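Local coordinates for protein Dok-7 (Mus musculus, PDB 3ML4) that acts as a cytoplasmic adaptor that dimerises, binds phosphoinositides and activates the receptor tyrosine kinase MuSK in neuromuscular synapse formation, at residues E64-L69 against I84-Q89; S88-L93 against I148-M153; V115-V120 against T134-N139. One frame throughout, in Å; residues are numbered along the deposited sequence.

Interaction 1: E64-L69 against I84-Q89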
ATOM      1  N   GLU B  64      -4.570  -6.786  -9.181  1.00 34.58           N
ATOM      2  CA  GLU B  64      -3.507  -5.830  -8.856  1.00 34.49           C
ATOM      3  C   GLU B  64      -3.691  -4.440  -9.474  1.00 34.04           C
ATOM      4  O   GLU B  64      -2.778  -3.610  -9.443  1.00 34.08           O
ATOM      5  CB  GLU B  64      -2.120  -6.430  -9.171  1.00 34.66           C
ATOM      6  CG  GLU B  64      -2.050  -7.281 -10.442  1.00 35.69           C
ATOM      7  CD  GLU B  64      -1.123  -8.492 -10.304  1.00 37.17           C
ATOM      8  OE1 GLU B  64       0.054  -8.320  -9.901  1.00 37.28           O
ATOM      9  OE2 GLU B  64      -1.578  -9.622 -10.607  1.00 36.98           O
ATOM     10  N   ASP B  65      -4.889  -4.186  -9.998  1.00 33.37           N
ATOM     11  CA  ASP B  65      -5.199  -2.935 -10.682  1.00 32.73           C
ATOM     12  C   ASP B  65      -6.624  -2.459 -10.389  1.00 32.12           C
ATOM     13  O   ASP B  65      -7.321  -1.969 -11.278  1.00 32.42           O
ATOM     14  CB  ASP B  65      -4.968  -3.081 -12.194  1.00 32.98           C
ATOM     15  CG  ASP B  65      -5.689  -4.289 -12.797  1.00 33.86           C
ATOM     16  OD1 ASP B  65      -5.921  -5.294 -12.080  1.00 34.12           O
ATOM     17  OD2 ASP B  65      -6.016  -4.235 -14.006  1.00 34.52           O
ATOM     18  N   ILE B  66      -7.034  -2.598  -9.132  1.00 31.24           N
ATOM     19  CA  ILE B  66      -8.363  -2.208  -8.668  1.00 30.19           C
ATOM     20  C   ILE B  66      -8.574  -0.690  -8.726  1.00 30.33           C
ATOM     21  O   ILE B  66      -7.740   0.076  -8.233  1.00 30.45           O
ATOM     22  CB  ILE B  66      -8.618  -2.728  -7.228  1.00 30.11           C
ATOM     23  CG1 ILE B  66      -8.438  -4.253  -7.173  1.00 29.62           C
ATOM     24  CG2 ILE B  66     -10.003  -2.311  -6.732  1.00 29.55           C
ATOM     25  CD1 ILE B  66      -8.458  -4.847  -5.780  1.00 29.35           C
ATOM     26  N   CYS B  67      -9.696  -0.281  -9.328  1.00 30.02           N
ATOM     27  CA  CYS B  67     -10.085   1.126  -9.512  1.00 29.82           C
ATOM     28  C   CYS B  67     -11.235   1.579  -8.617  1.00 29.22           C
ATOM     29  O   CYS B  67     -11.432   2.783  -8.418  1.00 28.97           O
ATOM     30  CB  CYS B  67     -10.542   1.360 -10.943  1.00 29.71           C
ATOM     31  SG  CYS B  67      -9.342   0.970 -12.164  1.00 32.24           S
ATOM     32  N   GLY B  68     -12.016   0.621  -8.124  1.00 28.63           N
ATOM     33  CA  GLY B  68     -13.175   0.934  -7.307  1.00 27.98           C
ATOM     34  C   GLY B  68     -14.125  -0.221  -7.097  1.00 27.70           C
ATOM     35  O   GLY B  68     -13.994  -1.276  -7.716  1.00 27.37           O
ATOM     36  N   LEU B  69     -15.081  -0.005  -6.198  1.00 27.67           N
ATOM     37  CA  LEU B  69     -16.140  -0.964  -5.923  1.00 27.37           C
ATOM     38  C   LEU B  69     -17.508  -0.355  -6.172  1.00 27.17           C
ATOM     39  O   LEU B  69     -17.704   0.846  -5.992  1.00 27.04           O
ATOM     40  CB  LEU B  69     -16.045  -1.460  -4.485  1.00 27.36           C
ATOM     41  CG  LEU B  69     -15.155  -2.684  -4.284  1.00 28.07           C
ATOM     42  CD1 LEU B  69     -13.719  -2.278  -3.997  1.00 29.10           C
ATOM     43  CD2 LEU B  69     -15.700  -3.511  -3.148  1.00 29.16           C
ATOM     44  N   ILE B  84     -15.881  -5.631  -8.496  1.00 28.78           N
ATOM     45  CA  ILE B  84     -14.518  -5.171  -8.269  1.00 29.09           C
ATOM     46  C   ILE B  84     -14.028  -4.675  -9.619  1.00 29.42           C
ATOM     47  O   ILE B  84     -13.779  -5.462 -10.536  1.00 29.37           O
ATOM     48  CB  ILE B  84     -13.606  -6.285  -7.687  1.00 29.11           C
ATOM     49  CG1 ILE B  84     -13.988  -6.558  -6.232  1.00 29.27           C
ATOM     50  CG2 ILE B  84     -12.129  -5.892  -7.756  1.00 28.61           C
ATOM     51  CD1 ILE B  84     -13.609  -7.939  -5.739  1.00 31.16           C
ATOM     52  N   ILE B  85     -13.936  -3.356  -9.740  1.00 30.18           N
ATOM     53  CA  ILE B  85     -13.554  -2.714 -10.991  1.00 31.04           C
ATOM     54  C   ILE B  85     -12.040  -2.584 -11.077  1.00 31.88           C
ATOM     55  O   ILE B  85     -11.396  -2.084 -10.156  1.00 31.80           O
ATOM     56  CB  ILE B  85     -14.212  -1.327 -11.145  1.00 30.97           C
ATOM     57  CG1 ILE B  85     -15.726  -1.433 -10.948  1.00 30.33           C
ATOM     58  CG2 ILE B  85     -13.880  -0.721 -12.524  1.00 31.24           C
ATOM     59  CD1 ILE B  85     -16.376  -0.156 -10.505  1.00 29.59           C
ATOM     60  N   CYS B  86     -11.485  -3.053 -12.188  1.00 32.87           N
ATOM     61  CA  CYS B  86     -10.055  -3.001 -12.416  1.00 34.05           C
ATOM     62  C   CYS B  86      -9.767  -2.328 -13.747  1.00 34.68           C
ATOM     63  O   CYS B  86     -10.644  -2.253 -14.613  1.00 34.58           O
ATOM     64  CB  CYS B  86      -9.469  -4.411 -12.402  1.00 33.92           C
ATOM     65  SG  CYS B  86      -9.840  -5.334 -10.900  1.00 35.47           S
ATOM     66  N   LEU B  87      -8.538  -1.840 -13.912  1.00 35.46           N
ATOM     67  CA  LEU B  87      -8.121  -1.244 -15.184  1.00 36.26           C
ATOM     68  C   LEU B  87      -8.332  -2.212 -16.344  1.00 36.53           C
ATOM     69  O   LEU B  87      -8.810  -1.812 -17.408  1.00 36.58           O
ATOM     70  CB  LEU B  87      -6.669  -0.760 -15.125  1.00 36.37           C
ATOM     71  CG  LEU B  87      -6.411   0.424 -14.186  1.00 36.98           C
ATOM     72  CD1 LEU B  87      -4.917   0.607 -13.930  1.00 37.41           C
ATOM     73  CD2 LEU B  87      -7.045   1.708 -14.726  1.00 37.27           C
ATOM     74  N   SER B  88      -8.003  -3.483 -16.115  1.00 37.01           N
ATOM     75  CA  SER B  88      -8.182  -4.536 -17.116  1.00 37.47           C
ATOM     76  C   SER B  88      -9.624  -5.027 -17.197  1.00 37.76           C
ATOM     77  O   SER B  88     -10.294  -4.839 -18.214  1.00 37.84           O
ATOM     78  CB  SER B  88      -7.231  -5.710 -16.850  1.00 37.49           C
ATOM     79  OG  SER B  88      -7.233  -6.090 -15.480  1.00 37.56           O
ATOM     80  N   GLN B  89     -10.100  -5.638 -16.114  1.00 38.31           N
ATOM     81  CA  GLN B  89     -11.397  -6.323 -16.112  1.00 38.75           C
ATOM     82  C   GLN B  89     -12.220  -6.011 -14.871  1.00 38.61           C
ATOM     83  O   GLN B  89     -11.694  -5.513 -13.879  1.00 38.85           O
ATOM     84  CB  GLN B  89     -11.195  -7.842 -16.214  1.00 38.97           C
ATOM     85  CG  GLN B  89     -10.822  -8.549 -14.888  1.00 39.91           C
ATOM     86  CD  GLN B  89      -9.319  -8.630 -14.623  1.00 40.87           C
ATOM     87  OE1 GLN B  89      -8.878  -8.644 -13.468  1.00 41.06           O
ATOM     88  NE2 GLN B  89      -8.530  -8.702 -15.691  1.00 40.92           N
TER

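Interaction 2: S88-L93 against I148-M153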
ATOM      1  N   SER B  88      -8.003  -3.483 -16.115  1.00 37.01           N
ATOM      2  CA  SER B  88      -8.182  -4.536 -17.116  1.00 37.47           C
ATOM      3  C   SER B  88      -9.624  -5.027 -17.197  1.00 37.76           C
ATOM      4  O   SER B  88     -10.294  -4.839 -18.214  1.00 37.84           O
ATOM      5  CB  SER B  88      -7.231  -5.710 -16.850  1.00 37.49           C
ATOM      6  OG  SER B  88      -7.233  -6.090 -15.480  1.00 37.56           O
ATOM      7  N   GLN B  89     -10.100  -5.638 -16.114  1.00 38.31           N
ATOM      8  CA  GLN B  89     -11.397  -6.323 -16.112  1.00 38.75           C
ATOM      9  C   GLN B  89     -12.220  -6.011 -14.871  1.00 38.61           C
ATOM     10  O   GLN B  89     -11.694  -5.513 -13.879  1.00 38.85           O
ATOM     11  CB  GLN B  89     -11.195  -7.842 -16.214  1.00 38.97           C
ATOM     12  CG  GLN B  89     -10.822  -8.549 -14.888  1.00 39.91           C
ATOM     13  CD  GLN B  89      -9.319  -8.630 -14.623  1.00 40.87           C
ATOM     14  OE1 GLN B  89      -8.878  -8.644 -13.468  1.00 41.06           O
ATOM     15  NE2 GLN B  89      -8.530  -8.702 -15.691  1.00 40.92           N
ATOM     16  N   ALA B  90     -13.512  -6.314 -14.936  1.00 38.47           N
ATOM     17  CA  ALA B  90     -14.379  -6.266 -13.764  1.00 38.08           C
ATOM     18  C   ALA B  90     -14.625  -7.685 -13.268  1.00 37.97           C
ATOM     19  O   ALA B  90     -14.836  -8.602 -14.066  1.00 37.89           O
ATOM     20  CB  ALA B  90     -15.686  -5.590 -14.103  1.00 38.02           C
ATOM     21  N   VAL B  91     -14.588  -7.862 -11.951  1.00 37.80           N
ATOM     22  CA  VAL B  91     -14.878  -9.155 -11.336  1.00 37.53           C
ATOM     23  C   VAL B  91     -16.229  -9.074 -10.643  1.00 37.52           C
ATOM     24  O   VAL B  91     -16.406  -8.272  -9.729  1.00 37.64           O
ATOM     25  CB  VAL B  91     -13.779  -9.575 -10.328  1.00 37.52           C
ATOM     26  CG1 VAL B  91     -14.183 -10.841  -9.577  1.00 37.20           C
ATOM     27  CG2 VAL B  91     -12.452  -9.775 -11.042  1.00 37.07           C
HETATM   28  N   MSE B  92     -17.176  -9.899 -11.086  1.00 37.58           N
HETATM   29  CA  MSE B  92     -18.543  -9.868 -10.554  1.00 37.70           C
HETATM   30  C   MSE B  92     -18.773 -10.933  -9.491  1.00 37.42           C
HETATM   31  O   MSE B  92     -18.608 -12.123  -9.745  1.00 37.36           O
HETATM   32  CB  MSE B  92     -19.581 -10.006 -11.677  1.00 38.00           C
HETATM   33  CG  MSE B  92     -19.472  -8.964 -12.797  1.00 39.10           C
HETATM   34 SE   MSE B  92     -19.491  -7.099 -12.187  1.00 43.36          SE
HETATM   35  CE  MSE B  92     -21.293  -7.004 -11.426  1.00 41.52           C
ATOM     36  N   LEU B  93     -19.143 -10.482  -8.296  1.00 37.35           N
ATOM     37  CA  LEU B  93     -19.446 -11.366  -7.177  1.00 37.28           C
ATOM     38  C   LEU B  93     -20.955 -11.487  -7.000  1.00 37.47           C
ATOM     39  O   LEU B  93     -21.679 -10.502  -7.130  1.00 37.47           O
ATOM     40  CB  LEU B  93     -18.814 -10.841  -5.884  1.00 37.18           C
ATOM     41  CG  LEU B  93     -17.295 -10.646  -5.778  1.00 37.13           C
ATOM     42  CD1 LEU B  93     -16.914 -10.237  -4.358  1.00 37.36           C
ATOM     43  CD2 LEU B  93     -16.539 -11.893  -6.177  1.00 36.74           C
ATOM     44  N   ILE B 148     -22.666  -2.252 -17.252  1.00 29.73           N
ATOM     45  CA  ILE B 148     -22.552  -3.488 -16.513  1.00 29.96           C
ATOM     46  C   ILE B 148     -22.163  -4.533 -17.549  1.00 30.11           C
ATOM     47  O   ILE B 148     -22.842  -4.655 -18.565  1.00 30.17           O
ATOM     48  CB  ILE B 148     -23.871  -3.859 -15.802  1.00 29.89           C
ATOM     49  CG1 ILE B 148     -24.257  -2.767 -14.795  1.00 29.75           C
ATOM     50  CG2 ILE B 148     -23.731  -5.203 -15.096  1.00 29.72           C
ATOM     51  CD1 ILE B 148     -25.749  -2.677 -14.490  1.00 29.33           C
ATOM     52  N   PRO B 149     -21.034  -5.239 -17.332  1.00 30.33           N
ATOM     53  CA  PRO B 149     -20.110  -5.038 -16.204  1.00 30.60           C
ATOM     54  C   PRO B 149     -19.270  -3.772 -16.400  1.00 30.65           C
ATOM     55  O   PRO B 149     -18.886  -3.472 -17.527  1.00 30.59           O
ATOM     56  CB  PRO B 149     -19.228  -6.296 -16.238  1.00 30.57           C
ATOM     57  CG  PRO B 149     -19.246  -6.740 -17.659  1.00 30.60           C
ATOM     58  CD  PRO B 149     -20.579  -6.309 -18.241  1.00 30.29           C
ATOM     59  N   PRO B 150     -18.996  -3.024 -15.312  1.00 30.95           N
ATOM     60  CA  PRO B 150     -18.312  -1.732 -15.434  1.00 31.27           C
ATOM     61  C   PRO B 150     -16.970  -1.809 -16.158  1.00 31.63           C
ATOM     62  O   PRO B 150     -16.164  -2.699 -15.884  1.00 31.51           O
ATOM     63  CB  PRO B 150     -18.109  -1.299 -13.978  1.00 31.14           C
ATOM     64  CG  PRO B 150     -19.151  -2.020 -13.224  1.00 30.91           C
ATOM     65  CD  PRO B 150     -19.309  -3.340 -13.908  1.00 30.89           C
ATOM     66  N   THR B 151     -16.762  -0.886 -17.093  1.00 32.28           N
ATOM     67  CA  THR B 151     -15.479  -0.734 -17.778  1.00 33.04           C
ATOM     68  C   THR B 151     -14.948   0.680 -17.576  1.00 33.32           C
ATOM     69  O   THR B 151     -15.720   1.632 -17.494  1.00 33.36           O
ATOM     70  CB  THR B 151     -15.576  -1.034 -19.294  1.00 32.91           C
ATOM     71  OG1 THR B 151     -16.542  -0.166 -19.896  1.00 33.59           O
ATOM     72  CG2 THR B 151     -15.976  -2.482 -19.541  1.00 32.86           C
ATOM     73  N   VAL B 152     -13.627   0.801 -17.498  1.00 34.08           N
ATOM     74  CA  VAL B 152     -12.958   2.077 -17.251  1.00 34.64           C
ATOM     75  C   VAL B 152     -12.877   2.888 -18.540  1.00 35.45           C
ATOM     76  O   VAL B 152     -12.301   2.432 -19.528  1.00 35.61           O
ATOM     77  CB  VAL B 152     -11.542   1.856 -16.641  1.00 34.47           C
ATOM     78  CG1 VAL B 152     -10.716   3.150 -16.631  1.00 34.32           C
ATOM     79  CG2 VAL B 152     -11.659   1.283 -15.238  1.00 33.90           C
HETATM   80  N   MSE B 153     -13.453   4.086 -18.512  1.00 36.29           N
HETATM   81  CA  MSE B 153     -13.512   4.971 -19.676  1.00 38.00           C
HETATM   82  C   MSE B 153     -12.648   6.228 -19.542  1.00 36.69           C
HETATM   83  O   MSE B 153     -12.519   6.998 -20.494  1.00 36.79           O
HETATM   84  CB  MSE B 153     -14.957   5.381 -19.954  1.00 37.89           C
HETATM   85  CG  MSE B 153     -15.678   5.934 -18.742  1.00 39.57           C
HETATM   86 SE   MSE B 153     -17.053   7.235 -19.201  1.00 43.53          SE
HETATM   87  CE  MSE B 153     -17.934   7.311 -17.476  1.00 39.91           C
TER

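Interaction 3: V115-V120 against T134-N139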
ATOM      1  N   VAL B 115     -11.367   4.514  -0.837  1.00 26.73           N
ATOM      2  CA  VAL B 115     -12.099   4.105  -2.035  1.00 26.79           C
ATOM      3  C   VAL B 115     -13.569   4.506  -1.936  1.00 26.94           C
ATOM      4  O   VAL B 115     -14.331   3.987  -1.113  1.00 26.59           O
ATOM      5  CB  VAL B 115     -11.865   2.592  -2.410  1.00 27.05           C
ATOM      6  CG1 VAL B 115     -11.498   1.762  -1.196  1.00 26.91           C
ATOM      7  CG2 VAL B 115     -13.052   1.982  -3.173  1.00 26.39           C
ATOM      8  N   HIS B 116     -13.927   5.464  -2.790  1.00 27.08           N
ATOM      9  CA  HIS B 116     -15.206   6.157  -2.756  1.00 27.08           C
ATOM     10  C   HIS B 116     -15.808   6.167  -4.155  1.00 26.89           C
ATOM     11  O   HIS B 116     -15.081   6.091  -5.150  1.00 27.03           O
ATOM     12  CB  HIS B 116     -14.999   7.603  -2.301  1.00 27.26           C
ATOM     13  CG  HIS B 116     -14.354   7.735  -0.955  1.00 28.06           C
ATOM     14  ND1 HIS B 116     -15.035   8.203   0.152  1.00 28.68           N
ATOM     15  CD2 HIS B 116     -13.092   7.478  -0.539  1.00 27.99           C
ATOM     16  CE1 HIS B 116     -14.221   8.215   1.192  1.00 28.35           C
ATOM     17  NE2 HIS B 116     -13.035   7.781   0.799  1.00 28.34           N
ATOM     18  N   ARG B 117     -17.129   6.263  -4.236  1.00 26.51           N
ATOM     19  CA  ARG B 117     -17.791   6.318  -5.524  1.00 26.39           C
ATOM     20  C   ARG B 117     -18.953   7.301  -5.487  1.00 26.16           C
ATOM     21  O   ARG B 117     -19.657   7.407  -4.482  1.00 26.04           O
ATOM     22  CB  ARG B 117     -18.256   4.920  -5.952  1.00 26.63           C
ATOM     23  CG  ARG B 117     -19.665   4.567  -5.525  1.00 27.40           C
ATOM     24  CD  ARG B 117     -20.017   3.134  -5.815  1.00 29.36           C
ATOM     25  NE  ARG B 117     -20.044   2.366  -4.578  1.00 31.05           N
ATOM     26  CZ  ARG B 117     -21.091   2.305  -3.765  1.00 32.56           C
ATOM     27  NH1 ARG B 117     -22.210   2.958  -4.073  1.00 33.41           N
ATOM     28  NH2 ARG B 117     -21.021   1.588  -2.645  1.00 32.65           N
ATOM     29  N   PHE B 118     -19.141   8.020  -6.589  1.00 26.09           N
ATOM     30  CA  PHE B 118     -20.233   8.984  -6.720  1.00 25.94           C
ATOM     31  C   PHE B 118     -20.921   8.809  -8.063  1.00 26.08           C
ATOM     32  O   PHE B 118     -20.266   8.849  -9.109  1.00 26.02           O
ATOM     33  CB  PHE B 118     -19.703  10.412  -6.622  1.00 25.93           C
ATOM     34  CG  PHE B 118     -18.883  10.687  -5.387  1.00 26.21           C
ATOM     35  CD1 PHE B 118     -19.452  11.314  -4.288  1.00 25.82           C
ATOM     36  CD2 PHE B 118     -17.530  10.339  -5.336  1.00 25.97           C
ATOM     37  CE1 PHE B 118     -18.692  11.585  -3.146  1.00 25.72           C
ATOM     38  CE2 PHE B 118     -16.773  10.599  -4.205  1.00 25.89           C
ATOM     39  CZ  PHE B 118     -17.356  11.228  -3.107  1.00 26.08           C
ATOM     40  N   HIS B 119     -22.240   8.600  -8.032  1.00 26.32           N
ATOM     41  CA  HIS B 119     -23.048   8.546  -9.250  1.00 26.19           C
ATOM     42  C   HIS B 119     -23.095   9.928  -9.903  1.00 25.77           C
ATOM     43  O   HIS B 119     -23.582  10.893  -9.306  1.00 25.76           O
ATOM     44  CB  HIS B 119     -24.469   8.063  -8.949  1.00 26.61           C
ATOM     45  CG  HIS B 119     -24.563   6.613  -8.573  1.00 28.40           C
ATOM     46  ND1 HIS B 119     -25.222   6.172  -7.445  1.00 29.85           N
ATOM     47  CD2 HIS B 119     -24.046   5.506  -9.162  1.00 29.16           C
ATOM     48  CE1 HIS B 119     -25.133   4.855  -7.369  1.00 29.93           C
ATOM     49  NE2 HIS B 119     -24.421   4.427  -8.395  1.00 30.16           N
ATOM     50  N   VAL B 120     -22.574  10.016 -11.124  1.00 25.46           N
ATOM     51  CA  VAL B 120     -22.495  11.279 -11.866  1.00 25.19           C
ATOM     52  C   VAL B 120     -23.023  11.165 -13.306  1.00 25.14           C
ATOM     53  O   VAL B 120     -23.238  10.063 -13.823  1.00 25.25           O
ATOM     54  CB  VAL B 120     -21.037  11.836 -11.915  1.00 25.36           C
ATOM     55  CG1 VAL B 120     -20.452  12.000 -10.500  1.00 24.82           C
ATOM     56  CG2 VAL B 120     -20.138  10.951 -12.788  1.00 24.99           C
ATOM     57  N   THR B 134     -20.239   6.401 -13.034  1.00 28.64           N
ATOM     58  CA  THR B 134     -19.860   6.480 -11.630  1.00 28.74           C
ATOM     59  C   THR B 134     -18.393   6.866 -11.495  1.00 28.06           C
ATOM     60  O   THR B 134     -17.525   6.240 -12.095  1.00 28.36           O
ATOM     61  CB  THR B 134     -20.217   5.177 -10.862  1.00 28.57           C
ATOM     62  OG1 THR B 134     -19.565   5.174  -9.590  1.00 29.92           O
ATOM     63  CG2 THR B 134     -19.782   3.955 -11.640  1.00 30.00           C
ATOM     64  N   LEU B 135     -18.127   7.923 -10.733  1.00 27.45           N
ATOM     65  CA  LEU B 135     -16.754   8.370 -10.504  1.00 26.76           C
ATOM     66  C   LEU B 135     -16.153   7.643  -9.310  1.00 26.44           C
ATOM     67  O   LEU B 135     -16.737   7.647  -8.224  1.00 26.39           O
ATOM     68  CB  LEU B 135     -16.693   9.887 -10.281  1.00 26.42           C
ATOM     69  CG  LEU B 135     -15.284  10.479 -10.127  1.00 26.12           C
ATOM     70  CD1 LEU B 135     -14.569  10.604 -11.472  1.00 25.19           C
ATOM     71  CD2 LEU B 135     -15.339  11.827  -9.429  1.00 26.36           C
ATOM     72  N   HIS B 136     -14.994   7.023  -9.513  1.00 26.05           N
ATOM     73  CA  HIS B 136     -14.302   6.310  -8.433  1.00 26.11           C
ATOM     74  C   HIS B 136     -12.970   6.943  -8.061  1.00 25.99           C
ATOM     75  O   HIS B 136     -12.130   7.206  -8.923  1.00 25.80           O
ATOM     76  CB  HIS B 136     -14.066   4.844  -8.804  1.00 26.03           C
ATOM     77  CG  HIS B 136     -15.322   4.061  -9.010  1.00 26.39           C
ATOM     78  ND1 HIS B 136     -15.887   3.287  -8.021  1.00 27.21           N
ATOM     79  CD2 HIS B 136     -16.124   3.931 -10.093  1.00 27.25           C
ATOM     80  CE1 HIS B 136     -16.983   2.715  -8.483  1.00 27.61           C
ATOM     81  NE2 HIS B 136     -17.149   3.088  -9.739  1.00 27.94           N
ATOM     82  N   LEU B 137     -12.784   7.191  -6.772  1.00 26.06           N
ATOM     83  CA  LEU B 137     -11.472   7.550  -6.265  1.00 26.39           C
ATOM     84  C   LEU B 137     -10.895   6.328  -5.573  1.00 26.48           C
ATOM     85  O   LEU B 137     -11.483   5.816  -4.620  1.00 26.48           O
ATOM     86  CB  LEU B 137     -11.553   8.746  -5.317  1.00 26.28           C
ATOM     87  CG  LEU B 137     -10.230   9.279  -4.765  1.00 27.05           C
ATOM     88  CD1 LEU B 137     -10.174  10.798  -4.830  1.00 27.54           C
ATOM     89  CD2 LEU B 137     -10.017   8.802  -3.339  1.00 28.33           C
ATOM     90  N   CYS B 138      -9.771   5.841  -6.087  1.00 26.97           N
ATOM     91  CA  CYS B 138      -9.064   4.716  -5.480  1.00 27.38           C
ATOM     92  C   CYS B 138      -7.649   5.120  -5.077  1.00 27.59           C
ATOM     93  O   CYS B 138      -6.704   4.968  -5.855  1.00 27.67           O
ATOM     94  CB  CYS B 138      -9.028   3.518  -6.425  1.00 27.49           C
ATOM     95  SG  CYS B 138      -8.532   1.980  -5.618  1.00 27.89           S
ATOM     96  N   ASN B 139      -7.529   5.639  -3.855  1.00 27.73           N
ATOM     97  CA  ASN B 139      -6.274   6.166  -3.312  1.00 28.00           C
ATOM     98  C   ASN B 139      -5.613   7.229  -4.207  1.00 28.20           C
ATOM     99  O   ASN B 139      -5.986   8.396  -4.165  1.00 28.44           O
ATOM    100  CB  ASN B 139      -5.294   5.035  -2.948  1.00 27.81           C
ATOM    101  CG  ASN B 139      -5.887   4.032  -1.969  1.00 28.07           C
ATOM    102  OD1 ASN B 139      -6.214   4.366  -0.831  1.00 28.70           O
ATOM    103  ND2 ASN B 139      -6.021   2.790  -2.411  1.00 27.50           N
TER
HETATM  104  O   HOH W   1     -15.417   2.928  -5.400  1.00 10.78           O

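Interaction 1: E64-L69 against I84-Q89
Strands 66-69 and 84-86 run antiparallel, their directions 150° apart and their axes 4.3 Å at closest approach, as partners in a hairpin of the PH-domain sheet. A classic beta bulge interrupts the regular pairing: C67 and G68 both face I85, so the register moves by one residue between the I66-C86 and G68-I85 pairs. The I85 carbonyl takes up this irregularity. Its O lies 2.6 Å from C67 N in an almost straight bond (176° at the hydrogen), the donor standing above the carbonyl plane, and it receives a second, weak bond from G68 N. I85 N returns a bond to G68 O, nearly along the C=O axis, at 2.9 Å. Just before the strand, D65 O accepts from L87 N at 2.9 Å, in the carbonyl plane.

Among the side chains, I66, L69, I84 and C86 share one face of the sheet, where the side chains of I66 and I84 cross obliquely, CG1 of I66 touching CG2 of I84 and also SG of C86. L69 continues this apolar surface beneath helix 98-112. I85 lies on the other face, where V152 packs against both it and C67. C67 SG, anti to its own carbonyl carbon, meets L87 CD2 at 3.5 Å. The polar end belongs to D65, whose CG occupies the crowded position between backbone N and carbonyl carbon (chi1 52°). This brings the carboxylate to the turn after strand 84-86, where OD2 is gripped twice: S88 N approaches from above the carboxylate plane at 3.0 Å, and S88 OG donates to the syn lone pair at 2.7 Å.

Interaction 2: S88-L93 against I148-M153
Two prolines and a curled selenomethionine make a compact example of apolar packing between domains. Strand 90-94, an edge strand of the PH sheet, here meets the loop that leads into strand 151-157, an edge strand of the PTB sheet. The backbones stay apart, with the CA atoms of A90 and P150 6.2 Å from each other, and not a single hydrogen bond joins the two segments; side chains do nearly all the work.

A90 and M92, two residues apart on the extended strand, both direct their CB atoms toward the prolines, while V91 between them turns its own away. M92, present as selenomethionine, has CG anti to the carbonyl carbon and beside the backbone N (chi1 -56°). Further bends at chi2 (-54°) and chi3 (-64°) fold the chain back on itself instead of letting it extend. The selenium thereby becomes the touching atom, with SE 4.1 Å from CB of P149 and also 4.1 Å from CD of P150. The approach differs for the two rings: M92 crosses P149 at about a right angle but meets P150 tip to tip.

The short methyl of A90 fits beside the same pair. Its CB is 4.2 Å from P149 CB and 4.3 Å from P150 CD, and it also rests 3.4 Å from the carbonyl O of P150. The peptide bond before P149 is cis.

Around this small interface, M92 also packs on T81 and A83 of strand 81-86 and on Y75, P150 reaches A83 and I85 of that strand, and V152 bridges from V143 of strand 141-146 to C67 of strand 59-71.

Interaction 3: V115-V120 against T134-N139
Side chains that alternate strictly across a regular antiparallel pair give this contact two distinct faces. V115, R117, H119, T134, H136 and C138 lie on one; H116, F118, L135 and L137 lie on the other. The hydrogen-bonded pairs H116-L137 and F118-L135 hold the strands together through two bonds each, ranging from L135 N to F118 O at 2.8 Å to H116 N to L137 O at 3.1 Å.

On the first face R117 and H136 lie side by side and point the same way, their guanidinium and imidazole planes turned 53° apart. The aliphatic base of the arginine does the touching: its CB is 3.5 Å from H136 ND1. A bend at chi3 leads the guanidinium away, to a weak bond between NE and L69 O and a long, weak ion pair with D105. H136 ND1 also meets a water in the plane of the ring, at 2.7 Å, and this water makes a weak bond to H116 O. T134 is set obliquely against R117, with OG1 3.9 Å from R117 CB, while the end of H119 comes nearer, its CD2 4.2 Å from T134 CB.

On the second face CD2 of the H116 ring approaches CD2 of L137 at 4.4 Å; the NE2 of this histidine is bonded to E114. The F118 ring turns an edge to the carbonyl O of L135. The CB of L135 touches V120 CG1 at 4.3 Å.

Helix 193-203 packs over this second face through M196, L199 and F200, the sheet-and-helix architecture of a PTB domain, in which 115-122 and 133-138 form the first hairpin.

Followed from the N terminus, interaction 1 comes first, closing a 14-residue loop within the PH sheet. Its second segment runs into interaction 2 through the shared S88 and Q89, and I84 O probably accepts a hydrogen bond from V91 N. Interaction 2 then spans 54 residues, including helix 98-112, before the chain returns to the PH edge from the PTB domain. Nested inside that span is interaction 3, a local hairpin with 13 residues between its segments. Interactions 1 and 3 follow in series yet touch in space: C138 packs against the carbonyls of I66 and C67. Interaction 2 and the touches between interactions 1 and 3 join the PH and PTB sheets.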